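Local atomic coordinates of thrombomodulin (Homo sapiens, PDB entry 1DX5), a protein that acts as an endothelial cell-surface receptor and a cofactor for thrombin activation of protein C, which starts an anticoagulant pathway. Residues 44-55 with 69-79; 97-105 with 111-118. All coordinates share one frame; numbering follows the deposited sequence.

In the fold
Interaction 1 lies in the fifth EGF-like domain of thrombomodulin and interaction 2 in the sixth, the calcium-binding one, so they follow one another along the chain. Their centres are about 22 Å apart and each belongs to its own antiparallel sheet, strands 50-55, 76-79 and 69-72 contributing to the first and 100-103 and 112-114 to the second. The calcium ion sits where strand 76-79 ends, bound by Asp79 of interaction 1, by Thr99 of interaction 2 and by a water that lies beside both. Asp79 OD1 probably accepts a hydrogen bond from Gly98 N, and Tyr69 packs on Pro97 and Gly98; this site and packing probably help to orient the sixth module against the fifth.

Interaction 1. Residues 44-55 with 69-79; sequences MFCNQTACPADC and YILDDGFICTD. With CA (calcium ion), chain N.
The phenol of Tyr69 reaches across to the 46-49 turn, where its OH donates a short hydrogen bond of 2.6 Å to Gln48 O, in the carbonyl plane and on a lone pair. Cys46 CB lies over one face of the ring, offset toward the rim and nearest CZ, 3.9 Å from the centroid, while Cys46 SG sits obliquely to the same ring. With SG anti to the backbone N (chi1 -172°), Cys46 can close its disulfide with Cys51, which ties the turn back to the strand that follows it.

That strand, 50-52, runs antiparallel to 76-79. Cys51 and Cys77 form the hydrogen-bonded pair, with Cys77 N to Cys51 O at 2.8 Å; Ala53 N to Phe75 O and Asp79 N to Thr49 O extend the ladder at its two ends. On the face of Ala50 and Thr78, Ala50 CB also touches Ile76 CG2 at 3.5 Å. Cys77 SG, bonded to Cys65, lies on the other face, where Ala53 CB approaches it to 3.4 Å and Met44 CE to 3.8 Å. The extended Met44 chain carries its methyl there, and Leu71 CD1 adds a further contact to Ala53 CB.

Farther out, strand 69-72 flanks 76-79, with a G1 beta bulge at Phe75 and Ile76 opposite Asp72, and the Cys55-Cys63 disulfide links strand 50-55 to its other neighbour, 63-64. Leu71 N, Asp72 OD1 and Asp73 OD1 hydrogen-bond to the chain of another protein. The Asp79 carboxylate binds calcium with both oxygens, OD1 at 2.4 Å and OD2, the longer, at 2.9 Å. Across this contact the side chains meet mainly through sulfur, methyl groups and the face of Tyr69, while main-chain bonds set the register and hold the calcium ligand Asp79 at the end of the ladder.

Interaction 2. Residues 97-105 with 111-118; sequences PGTFECICG and AGQIGTDC. Unlike the reference sequence in segment 111-118: Gly112 (reference Arg), Gln113 (reference His). With CA (calcium ion), chain N.
Strands 100-103 and 112-114 run antiparallel at 148°, and their hydrogen-bonded pair Cys102-Gln113 joins through Cys102 N to Gln113 O (2.7 Å) and Gln113 N to Cys102 O. The ladder continues to Phe100 O, which accepts from Gly115 N at 2.8 Å, and at the far end to a reciprocal pair of bonds between Cys104 and Ala111.

Phe100 lays one ring face over Gly115 CA, 3.9 Å from the centroid. Its CG stands between the backbone N and the carbonyl carbon (chi1 63°), which swings the ring over the turn at Gly115, where positive phi sends the chain back towards Cys102. Thr99 OG1 comes to 3.2 Å from Gly115 CA on the same turn. On the face of Glu101 and Ile114, the extended Glu101 chain passes Ile114 obliquely, CG to CD1 at 3.9 Å. Thr116 O then lies 3.2 Å from Cys102 CB, and Asp117 OD1 accepts Cys118 N from above its carboxylate plane and also Ser90 N, which ties the tail to the loop before strand 92-95.

There Cys104 SG and Cys118 SG form a disulfide with chi3 -85°, and Cys118 SG also packs 3.8 Å from Cys102 SG, itself bonded to Cys89. A hairpin whose tail is stapled back by such a bond is characteristic of an EGF-like module, here the calcium-binding sixth, with Thr99 O bound to the calcium ion at 2.8 Å.

Interaction 1. Residues 44-55 with 69-79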
loop_
_atom_site.group_PDB
_atom_site.type_symbol
_atom_site.label_atom_id
_atom_site.label_comp_id
_atom_site.label_asym_id
_atom_site.label_seq_id
_atom_site.Cartn_x
_atom_site.Cartn_y
_atom_site.Cartn_z
ATOM N N MET E 44 10.852 -14.963 16.931
ATOM C CA MET E 44 11.203 -13.792 17.727
ATOM C C MET E 44 10.070 -13.263 18.619
ATOM O O MET E 44 8.892 -13.360 18.274
ATOM C CB MET E 44 11.621 -12.677 16.754
ATOM C CG MET E 44 11.913 -11.341 17.387
ATOM S SD MET E 44 11.943 -10.000 16.187
ATOM C CE MET E 44 11.988 -8.636 17.291
ATOM N N PHE E 45 10.450 -12.684 19.755
ATOM C CA PHE E 45 9.496 -12.053 20.659
ATOM C C PHE E 45 10.106 -10.723 21.095
ATOM O O PHE E 45 11.295 -10.490 20.896
ATOM C CB PHE E 45 9.125 -12.956 21.865
ATOM C CG PHE E 45 10.216 -13.106 22.920
ATOM C CD1 PHE E 45 10.513 -12.068 23.804
ATOM C CD2 PHE E 45 10.899 -14.305 23.060
ATOM C CE1 PHE E 45 11.469 -12.223 24.804
ATOM C CE2 PHE E 45 11.858 -14.472 24.060
ATOM C CZ PHE E 45 12.145 -13.427 24.934
ATOM N N CYS E 46 9.274 -9.817 21.598
ATOM C CA CYS E 46 9.753 -8.527 22.091
ATOM C C CYS E 46 8.777 -8.041 23.161
ATOM O O CYS E 46 7.573 -8.164 22.998
ATOM C CB CYS E 46 9.851 -7.495 20.957
ATOM S SG CYS E 46 10.672 -5.911 21.412
ATOM N N ASN E 47 9.300 -7.538 24.275
ATOM C CA ASN E 47 8.444 -7.038 25.351
ATOM C C ASN E 47 8.774 -5.593 25.700
ATOM O O ASN E 47 8.423 -5.119 26.773
ATOM C CB ASN E 47 8.581 -7.898 26.606
ATOM C CG ASN E 47 8.238 -9.433 26.341
ATOM O OD1 ASN E 47 7.074 -9.680 26.037
ATOM N ND2 ASN E 47 9.179 -10.342 26.477
ATOM N N GLN E 48 9.385 -4.888 24.755
ATOM C CA GLN E 48 9.791 -3.496 24.936
ATOM C C GLN E 48 9.272 -2.637 23.795
ATOM O O GLN E 48 8.496 -3.099 22.981
ATOM C CB GLN E 48 11.314 -3.405 24.942
ATOM C CG GLN E 48 11.984 -4.228 26.014
ATOM C CD GLN E 48 13.563 -4.177 25.864
ATOM O OE1 GLN E 48 14.133 -5.268 25.857
ATOM N NE2 GLN E 48 14.178 -3.004 25.691
ATOM N N THR E 49 9.701 -1.379 23.766
ATOM C CA THR E 49 9.329 -0.425 22.723
ATOM C C THR E 49 9.836 -0.923 21.356
ATOM O O THR E 49 9.155 -0.826 20.342
ATOM C CB THR E 49 9.932 0.983 23.035
ATOM O OG1 THR E 49 9.170 1.606 24.079
ATOM C CG2 THR E 49 9.905 1.886 21.792
ATOM N N ALA E 50 11.027 -1.489 21.349
ATOM C CA ALA E 50 11.614 -1.996 20.123
ATOM C C ALA E 50 12.671 -3.046 20.424
ATOM O O ALA E 50 13.189 -3.119 21.539
ATOM C CB ALA E 50 12.223 -0.854 19.325
ATOM N N CYS E 51 12.903 -3.911 19.442
ATOM C CA CYS E 51 13.915 -4.971 19.511
ATOM C C CYS E 51 14.354 -5.134 18.055
ATOM O O CYS E 51 13.590 -4.822 17.144
ATOM C CB CYS E 51 13.310 -6.316 19.970
ATOM S SG CYS E 51 12.617 -6.434 21.655
ATOM N N PRO E 52 15.601 -5.561 17.816
ATOM C CA PRO E 52 16.075 -5.747 16.436
ATOM C C PRO E 52 15.188 -6.772 15.720
ATOM O O PRO E 52 14.725 -7.720 16.327
ATOM C CB PRO E 52 17.486 -6.311 16.634
ATOM C CG PRO E 52 17.912 -5.666 17.926
ATOM C CD PRO E 52 16.684 -5.812 18.784
ATOM N N ALA E 53 14.915 -6.551 14.444
ATOM C CA ALA E 53 14.086 -7.481 13.677
ATOM C C ALA E 53 14.813 -8.785 13.390
ATOM O O ALA E 53 16.042 -8.857 13.408
ATOM C CB ALA E 53 13.642 -6.842 12.357
ATOM N N ASP E 54 14.038 -9.825 13.140
ATOM C CA ASP E 54 14.614 -11.110 12.820
ATOM C C ASP E 54 14.817 -11.133 11.304
ATOM O O ASP E 54 13.878 -11.414 10.556
ATOM C CB ASP E 54 13.667 -12.219 13.274
ATOM C CG ASP E 54 14.168 -13.654 12.845
ATOM O OD1 ASP E 54 15.387 -13.828 12.664
ATOM O OD2 ASP E 54 13.315 -14.542 12.699
ATOM N N CYS E 55 16.028 -10.785 10.856
ATOM C CA CYS E 55 16.332 -10.758 9.423
ATOM C C CYS E 55 17.137 -11.956 8.926
ATOM O O CYS E 55 18.050 -12.434 9.604
ATOM C CB CYS E 55 17.055 -9.466 9.060
ATOM S SG CYS E 55 16.214 -7.976 9.675
ATOM N N TYR E 69 4.077 -5.687 16.409
ATOM C CA TYR E 69 5.263 -4.886 16.114
ATOM C C TYR E 69 5.340 -4.643 14.615
ATOM O O TYR E 69 4.799 -5.406 13.836
ATOM C CB TYR E 69 6.541 -5.595 16.591
ATOM C CG TYR E 69 6.749 -5.538 18.079
ATOM C CD1 TYR E 69 6.140 -6.454 18.925
ATOM C CD2 TYR E 69 7.538 -4.536 18.648
ATOM C CE1 TYR E 69 6.309 -6.377 20.309
ATOM C CE2 TYR E 69 7.715 -4.447 20.024
ATOM C CZ TYR E 69 7.095 -5.369 20.843
ATOM O OH TYR E 69 7.254 -5.273 22.190
ATOM N N ILE E 70 6.003 -3.569 14.215
ATOM C CA ILE E 70 6.130 -3.245 12.810
ATOM C C ILE E 70 7.565 -2.798 12.537
ATOM O O ILE E 70 8.200 -2.182 13.384
ATOM C CB ILE E 70 5.062 -2.169 12.391
ATOM C CG1 ILE E 70 5.141 -1.880 10.885
ATOM C CG2 ILE E 70 5.224 -0.874 13.217
ATOM C CD1 ILE E 70 4.042 -0.953 10.385
ATOM N N LEU E 71 8.097 -3.187 11.384
ATOM C CA LEU E 71 9.465 -2.841 11.000
ATOM C C LEU E 71 9.636 -1.333 10.933
ATOM O O LEU E 71 8.764 -0.619 10.430
ATOM C CB LEU E 71 9.830 -3.499 9.668
ATOM C CG LEU E 71 11.315 -3.577 9.304
ATOM C CD1 LEU E 71 12.027 -4.411 10.351
ATOM C CD2 LEU E 71 11.498 -4.196 7.901
ATOM N N ASP E 72 10.768 -0.861 11.445
ATOM C CA ASP E 72 11.077 0.556 11.516
ATOM C C ASP E 72 12.510 0.735 11.030
ATOM O O ASP E 72 13.166 -0.240 10.663
ATOM C CB ASP E 72 10.968 1.008 12.990
ATOM C CG ASP E 72 10.776 2.603 13.159
ATOM O OD1 ASP E 72 10.814 3.353 12.161
ATOM O OD2 ASP E 72 10.549 3.043 14.300
ATOM N N ASP E 73 12.996 1.978 11.072
ATOM C CA ASP E 73 14.359 2.304 10.664
ATOM C C ASP E 73 15.425 1.495 11.384
ATOM O O ASP E 73 15.319 1.244 12.580
ATOM C CB ASP E 73 14.643 3.785 10.898
ATOM C CG ASP E 73 13.990 4.708 9.783
ATOM O OD1 ASP E 73 13.888 4.246 8.633
ATOM O OD2 ASP E 73 13.616 5.848 10.100
ATOM N N GLY E 74 16.473 1.142 10.646
ATOM C CA GLY E 74 17.564 0.374 11.212
ATOM C C GLY E 74 17.179 -1.073 11.416
ATOM O O GLY E 74 17.787 -1.761 12.237
ATOM N N PHE E 75 16.184 -1.534 10.656
ATOM C CA PHE E 75 15.697 -2.913 10.726
ATOM C C PHE E 75 15.347 -3.295 12.163
ATOM O O PHE E 75 15.776 -4.326 12.698
ATOM C CB PHE E 75 16.713 -3.883 10.112
ATOM C CG PHE E 75 17.029 -3.597 8.669
ATOM C CD1 PHE E 75 16.158 -3.975 7.668
ATOM C CD2 PHE E 75 18.200 -2.936 8.322
ATOM C CE1 PHE E 75 16.446 -3.703 6.334
ATOM C CE2 PHE E 75 18.499 -2.659 6.992
ATOM C CZ PHE E 75 17.620 -3.042 6.000
ATOM N N ILE E 76 14.537 -2.444 12.780
ATOM C CA ILE E 76 14.114 -2.655 14.154
ATOM C C ILE E 76 12.609 -2.794 14.210
ATOM O O ILE E 76 11.898 -2.110 13.498
ATOM C CB ILE E 76 14.533 -1.469 15.056
ATOM C CG1 ILE E 76 16.048 -1.299 15.004
ATOM C CG2 ILE E 76 14.142 -1.738 16.495
ATOM C CD1 ILE E 76 16.537 -0.059 15.679
ATOM N N CYS E 77 12.134 -3.695 15.053
ATOM C CA CYS E 77 10.710 -3.907 15.225
ATOM C C CYS E 77 10.258 -3.006 16.359
ATOM O O CYS E 77 10.756 -3.106 17.478
ATOM C CB CYS E 77 10.444 -5.363 15.589
ATOM S SG CYS E 77 10.883 -6.542 14.285
ATOM N N THR E 78 9.311 -2.126 16.070
ATOM C CA THR E 78 8.805 -1.203 17.078
ATOM C C THR E 78 7.330 -1.512 17.392
ATOM O O THR E 78 6.578 -1.971 16.530
ATOM C CB THR E 78 9.010 0.271 16.635
ATOM O OG1 THR E 78 8.606 1.157 17.690
ATOM C CG2 THR E 78 8.190 0.576 15.414
ATOM N N ASP E 79 6.936 -1.296 18.639
ATOM C CA ASP E 79 5.573 -1.576 19.071
ATOM C C ASP E 79 4.507 -0.690 18.424
ATOM O O ASP E 79 4.697 0.515 18.245
ATOM C CB ASP E 79 5.487 -1.455 20.595
ATOM C CG ASP E 79 3.997 -1.699 21.158
ATOM O OD1 ASP E 79 3.414 -2.783 20.920
ATOM O OD2 ASP E 79 3.469 -0.788 21.814
HETATM CA CA CA N . 1.106 -2.364 21.434
HETATM O O HOH W 1 17.989 -6.915 13.149
HETATM O O HOH W 2 1.197 -4.216 19.875
#

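Interaction 2. Residues 97-105 with 111-118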
loop_
_atom_site.group_PDB
_atom_site.type_symbol
_atom_site.label_atom_id
_atom_site.label_comp_id
_atom_site.label_asym_id
_atom_site.label_seq_id
_atom_site.Cartn_x
_atom_site.Cartn_y
_atom_site.Cartn_z
ATOM N N PRO E 97 3.451 -3.962 25.088
ATOM C CA PRO E 97 4.473 -4.226 24.078
ATOM C C PRO E 97 4.050 -5.513 23.369
ATOM O O PRO E 97 4.091 -6.588 23.963
ATOM C CB PRO E 97 5.732 -4.464 24.913
ATOM C CG PRO E 97 5.420 -3.827 26.256
ATOM C CD PRO E 97 3.986 -4.166 26.444
ATOM N N GLY E 98 3.582 -5.395 22.130
ATOM C CA GLY E 98 3.164 -6.579 21.385
ATOM C C GLY E 98 1.672 -6.776 21.227
ATOM O O GLY E 98 1.232 -7.516 20.359
ATOM N N THR E 99 0.888 -6.168 22.104
ATOM C CA THR E 99 -0.572 -6.262 22.033
ATOM C C THR E 99 -1.182 -5.071 22.791
ATOM O O THR E 99 -0.564 -4.011 22.882
ATOM C CB THR E 99 -1.082 -7.633 22.574
ATOM O OG1 THR E 99 -2.509 -7.692 22.477
ATOM C CG2 THR E 99 -0.646 -7.867 24.025
ATOM N N PHE E 100 -2.398 -5.222 23.291
ATOM C CA PHE E 100 -3.054 -4.147 24.031
ATOM C C PHE E 100 -4.152 -4.728 24.911
ATOM O O PHE E 100 -4.626 -5.844 24.673
ATOM C CB PHE E 100 -3.667 -3.122 23.061
ATOM C CG PHE E 100 -4.762 -3.697 22.173
ATOM C CD1 PHE E 100 -4.439 -4.358 20.982
ATOM C CD2 PHE E 100 -6.105 -3.589 22.541
ATOM C CE1 PHE E 100 -5.435 -4.898 20.173
ATOM C CE2 PHE E 100 -7.115 -4.124 21.743
ATOM C CZ PHE E 100 -6.782 -4.783 20.555
ATOM N N GLU E 101 -4.520 -3.995 25.959
ATOM C CA GLU E 101 -5.607 -4.431 26.838
ATOM C C GLU E 101 -6.828 -3.541 26.589
ATOM O O GLU E 101 -6.738 -2.312 26.606
ATOM C CB GLU E 101 -5.220 -4.353 28.305
ATOM C CG GLU E 101 -6.255 -5.021 29.195
ATOM C CD GLU E 101 -6.128 -4.584 30.726
ATOM O OE1 GLU E 101 -5.416 -3.600 31.014
ATOM O OE2 GLU E 101 -6.757 -5.239 31.579
ATOM N N CYS E 102 -7.961 -4.175 26.323
ATOM C CA CYS E 102 -9.185 -3.446 26.051
ATOM C C CYS E 102 -10.198 -3.765 27.138
ATOM O O CYS E 102 -10.519 -4.928 27.383
ATOM C CB CYS E 102 -9.727 -3.836 24.670
ATOM S SG CYS E 102 -11.120 -2.830 24.063
ATOM N N ILE E 103 -10.603 -2.731 27.869
ATOM C CA ILE E 103 -11.593 -2.893 28.924
ATOM C C ILE E 103 -12.967 -2.612 28.324
ATOM O O ILE E 103 -13.185 -1.561 27.700
ATOM C CB ILE E 103 -11.340 -1.949 30.138
ATOM C CG1 ILE E 103 -10.135 -2.427 30.964
ATOM C CG2 ILE E 103 -12.553 -1.947 31.048
ATOM C CD1 ILE E 103 -8.805 -2.123 30.372
ATOM N N CYS E 104 -13.878 -3.566 28.487
ATOM C CA CYS E 104 -15.229 -3.419 27.955
ATOM C C CYS E 104 -16.295 -3.527 29.039
ATOM O O CYS E 104 -16.162 -4.320 29.974
ATOM C CB CYS E 104 -15.470 -4.457 26.862
ATOM S SG CYS E 104 -14.203 -4.396 25.553
ATOM N N GLY E 105 -17.359 -2.737 28.894
ATOM C CA GLY E 105 -18.441 -2.742 29.869
ATOM C C GLY E 105 -19.809 -2.560 29.228
ATOM O O GLY E 105 -20.163 -3.310 28.315
ATOM N N ALA E 111 -14.750 -6.237 31.963
ATOM C CA ALA E 111 -13.876 -7.282 31.445
ATOM C C ALA E 111 -12.605 -6.745 30.794
ATOM O O ALA E 111 -12.656 -5.841 29.951
ATOM C CB ALA E 111 -14.643 -8.161 30.454
ATOM N N GLY E 112 -11.466 -7.303 31.199
ATOM C CA GLY E 112 -10.202 -6.894 30.623
ATOM C C GLY E 112 -9.807 -7.878 29.541
ATOM O O GLY E 112 -9.413 -8.998 29.843
ATOM N N GLN E 113 -9.954 -7.481 28.281
ATOM C CA GLN E 113 -9.600 -8.344 27.153
ATOM C C GLN E 113 -8.210 -8.013 26.616
ATOM O O GLN E 113 -7.829 -6.851 26.535
ATOM C CB GLN E 113 -10.593 -8.162 26.005
ATOM C CG GLN E 113 -12.051 -8.243 26.383
ATOM C CD GLN E 113 -12.996 -7.848 25.147
ATOM O OE1 GLN E 113 -13.529 -8.785 24.562
ATOM N NE2 GLN E 113 -13.117 -6.581 24.785
ATOM N N ILE E 114 -7.475 -9.043 26.218
ATOM C CA ILE E 114 -6.145 -8.870 25.654
ATOM C C ILE E 114 -6.150 -9.063 24.135
ATOM O O ILE E 114 -6.535 -10.124 23.639
ATOM C CB ILE E 114 -5.112 -9.832 26.310
ATOM C CG1 ILE E 114 -4.541 -9.225 27.594
ATOM C CG2 ILE E 114 -3.925 -10.060 25.381
ATOM C CD1 ILE E 114 -5.528 -8.789 28.591
ATOM N N GLY E 115 -5.744 -8.023 23.408
ATOM C CA GLY E 115 -5.659 -8.103 21.961
ATOM C C GLY E 115 -6.942 -8.101 21.152
ATOM O O GLY E 115 -6.884 -8.216 19.932
ATOM N N THR E 116 -8.091 -7.979 21.811
ATOM C CA THR E 116 -9.374 -7.959 21.112
ATOM C C THR E 116 -10.233 -6.763 21.506
ATOM O O THR E 116 -10.062 -6.174 22.574
ATOM C CB THR E 116 -10.197 -9.252 21.342
ATOM O OG1 THR E 116 -10.333 -9.492 22.744
ATOM C CG2 THR E 116 -9.515 -10.444 20.698
ATOM N N ASP E 117 -11.167 -6.422 20.626
ATOM C CA ASP E 117 -12.078 -5.308 20.836
ATOM C C ASP E 117 -13.329 -5.777 21.585
ATOM O O ASP E 117 -13.476 -6.961 21.882
ATOM C CB ASP E 117 -12.466 -4.721 19.472
ATOM C CG ASP E 117 -13.141 -3.277 19.583
ATOM O OD1 ASP E 117 -13.293 -2.766 20.708
ATOM O OD2 ASP E 117 -13.474 -2.702 18.529
ATOM N N CYS E 118 -14.219 -4.836 21.889
ATOM C CA CYS E 118 -15.474 -5.121 22.586
ATOM C C CYS E 118 -16.507 -5.698 21.612
ATOM O O CYS E 118 -17.209 -6.659 21.998
ATOM C CB CYS E 118 -16.043 -3.843 23.222
ATOM S SG CYS E 118 -14.882 -2.944 24.303
ATOM O OXT CYS E 118 -16.607 -5.175 20.479
HETATM CA CA CA N . 1.106 -2.364 21.434
HETATM O O HOH W 2 1.197 -4.216 19.875
#